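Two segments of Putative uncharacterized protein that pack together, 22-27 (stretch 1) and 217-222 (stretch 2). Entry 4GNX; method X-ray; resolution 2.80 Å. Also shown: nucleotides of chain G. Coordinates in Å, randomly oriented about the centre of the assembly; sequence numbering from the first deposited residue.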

ATOM      1  N   VAL C  22      12.242 -28.895  -6.577  1.00 54.96           N
ATOM      2  CA  VAL C  22      12.655 -27.510  -6.435  1.00 52.28           C
ATOM      3  C   VAL C  22      12.033 -26.709  -7.558  1.00 53.35           C
ATOM      4  O   VAL C  22      12.325 -26.941  -8.716  1.00 55.34           O
ATOM      5  CB  VAL C  22      14.178 -27.340  -6.528  1.00 53.31           C
ATOM      6  CG1 VAL C  22      14.527 -25.873  -6.365  1.00 51.72           C
ATOM      7  CG2 VAL C  22      14.894 -28.183  -5.478  1.00 52.87           C
ATOM      8  N   THR C  23      11.164 -25.769  -7.206  1.00 52.51           N
ATOM      9  CA  THR C  23      10.541 -24.923  -8.202  1.00 52.57           C
ATOM     10  C   THR C  23      11.337 -23.654  -8.442  1.00 53.46           C
ATOM     11  O   THR C  23      11.310 -23.129  -9.548  1.00 57.24           O
ATOM     12  CB  THR C  23       9.144 -24.522  -7.790  1.00 50.31           C
ATOM     13  OG1 THR C  23       9.232 -23.811  -6.557  1.00 47.38           O
ATOM     14  CG2 THR C  23       8.286 -25.751  -7.626  1.00 50.81           C
ATOM     15  N   SER C  24      12.027 -23.146  -7.417  1.00 51.07           N
ATOM     16  CA  SER C  24      12.915 -21.993  -7.600  1.00 51.39           C
ATOM     17  C   SER C  24      13.989 -21.934  -6.544  1.00 49.89           C
ATOM     18  O   SER C  24      13.837 -22.466  -5.446  1.00 50.03           O
ATOM     19  CB  SER C  24      12.140 -20.689  -7.549  1.00 52.19           C
ATOM     20  OG  SER C  24      11.791 -20.410  -6.208  1.00 51.95           O
ATOM     21  N   LYS C  25      15.059 -21.235  -6.873  1.00 49.76           N
ATOM     22  CA  LYS C  25      16.247 -21.197  -6.049  1.00 48.89           C
ATOM     23  C   LYS C  25      16.803 -19.786  -6.063  1.00 49.46           C
ATOM     24  O   LYS C  25      16.885 -19.147  -7.103  1.00 52.50           O
ATOM     25  CB  LYS C  25      17.279 -22.189  -6.606  1.00 51.01           C
ATOM     26  CG  LYS C  25      18.623 -22.236  -5.877  1.00 51.11           C
ATOM     27  CD  LYS C  25      19.379 -23.552  -6.105  1.00 52.49           C
ATOM     28  CE  LYS C  25      20.470 -23.436  -7.163  1.00 56.10           C
ATOM     29  NZ  LYS C  25      21.602 -24.385  -6.963  1.00 57.64           N
ATOM     30  N   SER C  26      17.177 -19.287  -4.902  1.00 48.32           N
ATOM     31  CA  SER C  26      17.695 -17.940  -4.814  1.00 49.65           C
ATOM     32  C   SER C  26      19.147 -17.956  -5.246  1.00 53.80           C
ATOM     33  O   SER C  26      19.769 -19.014  -5.289  1.00 55.24           O
ATOM     34  CB  SER C  26      17.635 -17.480  -3.373  1.00 46.62           C
ATOM     35  OG  SER C  26      18.644 -18.143  -2.643  1.00 46.09           O
ATOM     36  N   ASP C  27      19.688 -16.782  -5.557  1.00 56.95           N
ATOM     37  CA  ASP C  27      21.135 -16.606  -5.562  1.00 59.76           C
ATOM     38  C   ASP C  27      21.685 -16.759  -4.143  1.00 59.28           C
ATOM     39  O   ASP C  27      20.933 -16.935  -3.170  1.00 56.38           O
ATOM     40  CB  ASP C  27      21.512 -15.245  -6.142  1.00 63.41           C
ATOM     41  CG  ASP C  27      21.255 -15.161  -7.639  1.00 66.75           C
ATOM     42  OD1 ASP C  27      20.857 -16.200  -8.210  1.00 67.15           O
ATOM     43  OD2 ASP C  27      21.447 -14.070  -8.245  1.00 69.28           O
TER
ATOM     44  P    DT G   5      12.882  -5.301   0.279  1.00148.99           P
ATOM     45  OP1  DT G   5      12.513  -3.865   0.370  1.00148.88           O
ATOM     46  OP2  DT G   5      11.892  -6.328   0.710  1.00150.06           O
ATOM     47  O5'  DT G   5      13.221  -5.548  -1.264  1.00136.76           O
ATOM     48  C5'  DT G   5      12.178  -5.499  -2.269  1.00122.53           C
ATOM     49  C4'  DT G   5      12.673  -5.963  -3.624  1.00109.26           C
ATOM     50  O4'  DT G   5      13.382  -7.221  -3.505  1.00104.04           O
ATOM     51  C3'  DT G   5      11.571  -6.215  -4.657  1.00104.41           C
ATOM     52  O3'  DT G   5      12.055  -5.977  -5.987  1.00 97.35           O
ATOM     53  C2'  DT G   5      11.296  -7.699  -4.502  1.00101.70           C
ATOM     54  C1'  DT G   5      12.686  -8.245  -4.215  1.00101.88           C
ATOM     55  N1   DT G   5      12.721  -9.475  -3.396  1.00102.43           N
ATOM     56  C2   DT G   5      12.905 -10.676  -4.045  1.00100.04           C
ATOM     57  O2   DT G   5      13.024 -10.768  -5.256  1.00 96.03           O
ATOM     58  N3   DT G   5      12.934 -11.774  -3.219  1.00102.33           N
ATOM     59  C4   DT G   5      12.809 -11.790  -1.841  1.00 96.90           C
ATOM     60  O4   DT G   5      12.862 -12.857  -1.233  1.00 91.43           O
ATOM     61  C5   DT G   5      12.620 -10.494  -1.226  1.00 95.46           C
ATOM     62  C7   DT G   5      12.469 -10.412   0.260  1.00 91.73           C
ATOM     63  C6   DT G   5      12.583  -9.418  -2.024  1.00101.73           C
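Stretch 2, residues 217-222: FSSSTM

A single hydrogen bond ties these two segments together, and it runs from a side chain to a backbone rather than between two backbones: Thr221 OG1 donates to Thr23 O over 3.0 Å. No backbone ladder joins the stretches, and the strand geometry explains why. The axes of strand 22-25 and strand 220-222 come no closer than 6.8 Å, and their N-to-C directions make an angle of 106°, with a signed crossing angle of the same value. Strands so nearly perpendicular cannot keep successive amides and carbonyls in register, so the contact stays local. The buried surface is correspondingly small, 189 Å² summed over both sides. The touching residues lie at least 192 positions apart in the sequence.

Stretch 2 reaches stretch 1 by way of a corner. Phe217 to Ser220 forms a type I beta turn, closed by the backbone hydrogen bond from Ser220 N to Phe217 O at 2.6 Å. The two central residues have the phi/psi values expected of such a turn, -40/-43 for Ser218 and -82/-7 for Ser219. A second bond braces the same four residues: Phe217 N donates to Ser220 OG at 2.6 Å, with an N-H...acceptor angle of 154°. Beyond the corner the chain returns to extended values, -139/140 at Thr221 and -135/140 at Met222.

Stretch 1 is largely extended, but Thr23, at -91/-31, departs from ordinary beta values. Its carbonyl oxygen is the acceptor for Thr221, whose CA-to-CB bond points toward stretch 1 and whose chi1 of -105° lies between wells.

The centre of the packing is Ser24, which has the largest area covered by the opposing stretch, 48 Å². Its CA-to-CB bond points toward stretch 2, and its CA lies 5.6 Å from the CA of Ser219. The closest approach in this pair is from Ser24 CB to Ser219 O, 3.3 Å, a van der Waals contact of a methylene carbon with a carbonyl oxygen. Ser219 turns its own CA-to-CB bond away, so its backbone oxygen comes nearer than its side chain; between the two side chains, Ser24 OG and Ser219 CB are 4.3 Å apart. Ser24 CB also lies 4.2 Å from Thr221 OG1, placing it beside the hydroxyl that bonds to Thr23.

Further along stretch 1, the partner becomes Ser218. The CA atoms of Ser26 and Ser218 are 5.7 Å apart, and Ser26 CB approaches Ser218 OG to 4.2 Å. The Ser26 hydroxyl is engaged within its own stretch, with OG donating to Asp27 O at 2.6 Å. Thus, as stretch 1 advances from Thr23 to Ser26, its neighbours run back from Thr221 to Ser218.

The corner also meets DNA. Ser218 N donates to O2 of DT5 at 2.9 Å, with an N-H...acceptor angle of 164°, while Phe217 CE2 lies 3.8 Å from C2' of the same nucleotide.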

ATOM      1  N   PHE C 217      11.350 -11.891 -10.143  1.00 59.42           N
ATOM      2  CA  PHE C 217      11.530 -11.978  -8.702  1.00 60.95           C
ATOM      3  C   PHE C 217      12.498 -13.104  -8.337  1.00 62.02           C
ATOM      4  O   PHE C 217      12.722 -14.027  -9.128  1.00 61.12           O
ATOM      5  CB  PHE C 217      10.195 -12.252  -8.031  1.00 61.80           C
ATOM      6  CG  PHE C 217       9.334 -11.044  -7.894  1.00 62.03           C
ATOM      7  CD1 PHE C 217       7.967 -11.132  -8.104  1.00 62.09           C
ATOM      8  CD2 PHE C 217       9.891  -9.815  -7.546  1.00 62.68           C
ATOM      9  CE1 PHE C 217       7.160 -10.020  -7.967  1.00 63.50           C
ATOM     10  CE2 PHE C 217       9.091  -8.695  -7.411  1.00 64.05           C
ATOM     11  CZ  PHE C 217       7.720  -8.800  -7.617  1.00 64.35           C
ATOM     12  N   SER C 218      13.055 -13.021  -7.132  1.00 64.06           N
ATOM     13  CA  SER C 218      13.890 -14.074  -6.553  1.00 65.81           C
ATOM     14  C   SER C 218      13.312 -15.441  -6.875  1.00 65.23           C
ATOM     15  O   SER C 218      14.030 -16.370  -7.245  1.00 65.32           O
ATOM     16  CB  SER C 218      13.952 -13.881  -5.035  1.00 71.41           C
ATOM     17  OG  SER C 218      14.372 -15.042  -4.336  1.00 74.49           O
ATOM     18  N   SER C 219      11.991 -15.517  -6.749  1.00 65.17           N
ATOM     19  CA  SER C 219      11.200 -16.726  -6.905  1.00 65.57           C
ATOM     20  C   SER C 219      10.879 -17.077  -8.345  1.00 64.50           C
ATOM     21  O   SER C 219      10.318 -18.143  -8.598  1.00 66.22           O
ATOM     22  CB  SER C 219       9.885 -16.538  -6.157  1.00 66.19           C
ATOM     23  OG  SER C 219       9.514 -15.169  -6.143  1.00 64.62           O
ATOM     24  N   SER C 220      11.209 -16.183  -9.281  1.00 62.12           N
ATOM     25  CA  SER C 220      10.858 -16.381 -10.673  1.00 61.20           C
ATOM     26  C   SER C 220      11.731 -17.449 -11.294  1.00 62.44           C
ATOM     27  O   SER C 220      12.814 -17.749 -10.791  1.00 61.99           O
ATOM     28  CB  SER C 220      10.994 -15.083 -11.463  1.00 59.76           C
ATOM     29  OG  SER C 220      10.155 -14.072 -10.948  1.00 59.65           O
ATOM     30  N   THR C 221      11.253 -17.992 -12.411  1.00 64.44           N
ATOM     31  CA  THR C 221      11.868 -19.127 -13.071  1.00 67.29           C
ATOM     32  C   THR C 221      11.862 -18.954 -14.588  1.00 68.59           C
ATOM     33  O   THR C 221      10.886 -18.456 -15.152  1.00 68.47           O
ATOM     34  CB  THR C 221      11.152 -20.426 -12.633  1.00 69.80           C
ATOM     35  OG1 THR C 221      11.997 -21.128 -11.717  1.00 71.64           O
ATOM     36  CG2 THR C 221      10.798 -21.354 -13.815  1.00 71.33           C
ATOM     37  N   MET C 222      12.959 -19.345 -15.236  1.00 71.06           N
ATOM     38  CA  MET C 222      12.999 -19.422 -16.700  1.00 73.85           C
ATOM     39  C   MET C 222      13.642 -20.710 -17.239  1.00 77.34           C
ATOM     40  O   MET C 222      14.639 -21.201 -16.702  1.00 78.74           O
ATOM     41  CB  MET C 222      13.658 -18.186 -17.318  1.00 73.68           C
ATOM     42  CG  MET C 222      15.129 -18.020 -16.987  1.00 76.18           C
ATOM     43  SD  MET C 222      16.127 -17.632 -18.440  1.00 79.09           S
ATOM     44  CE  MET C 222      15.962 -15.859 -18.543  1.00 74.91           C
TER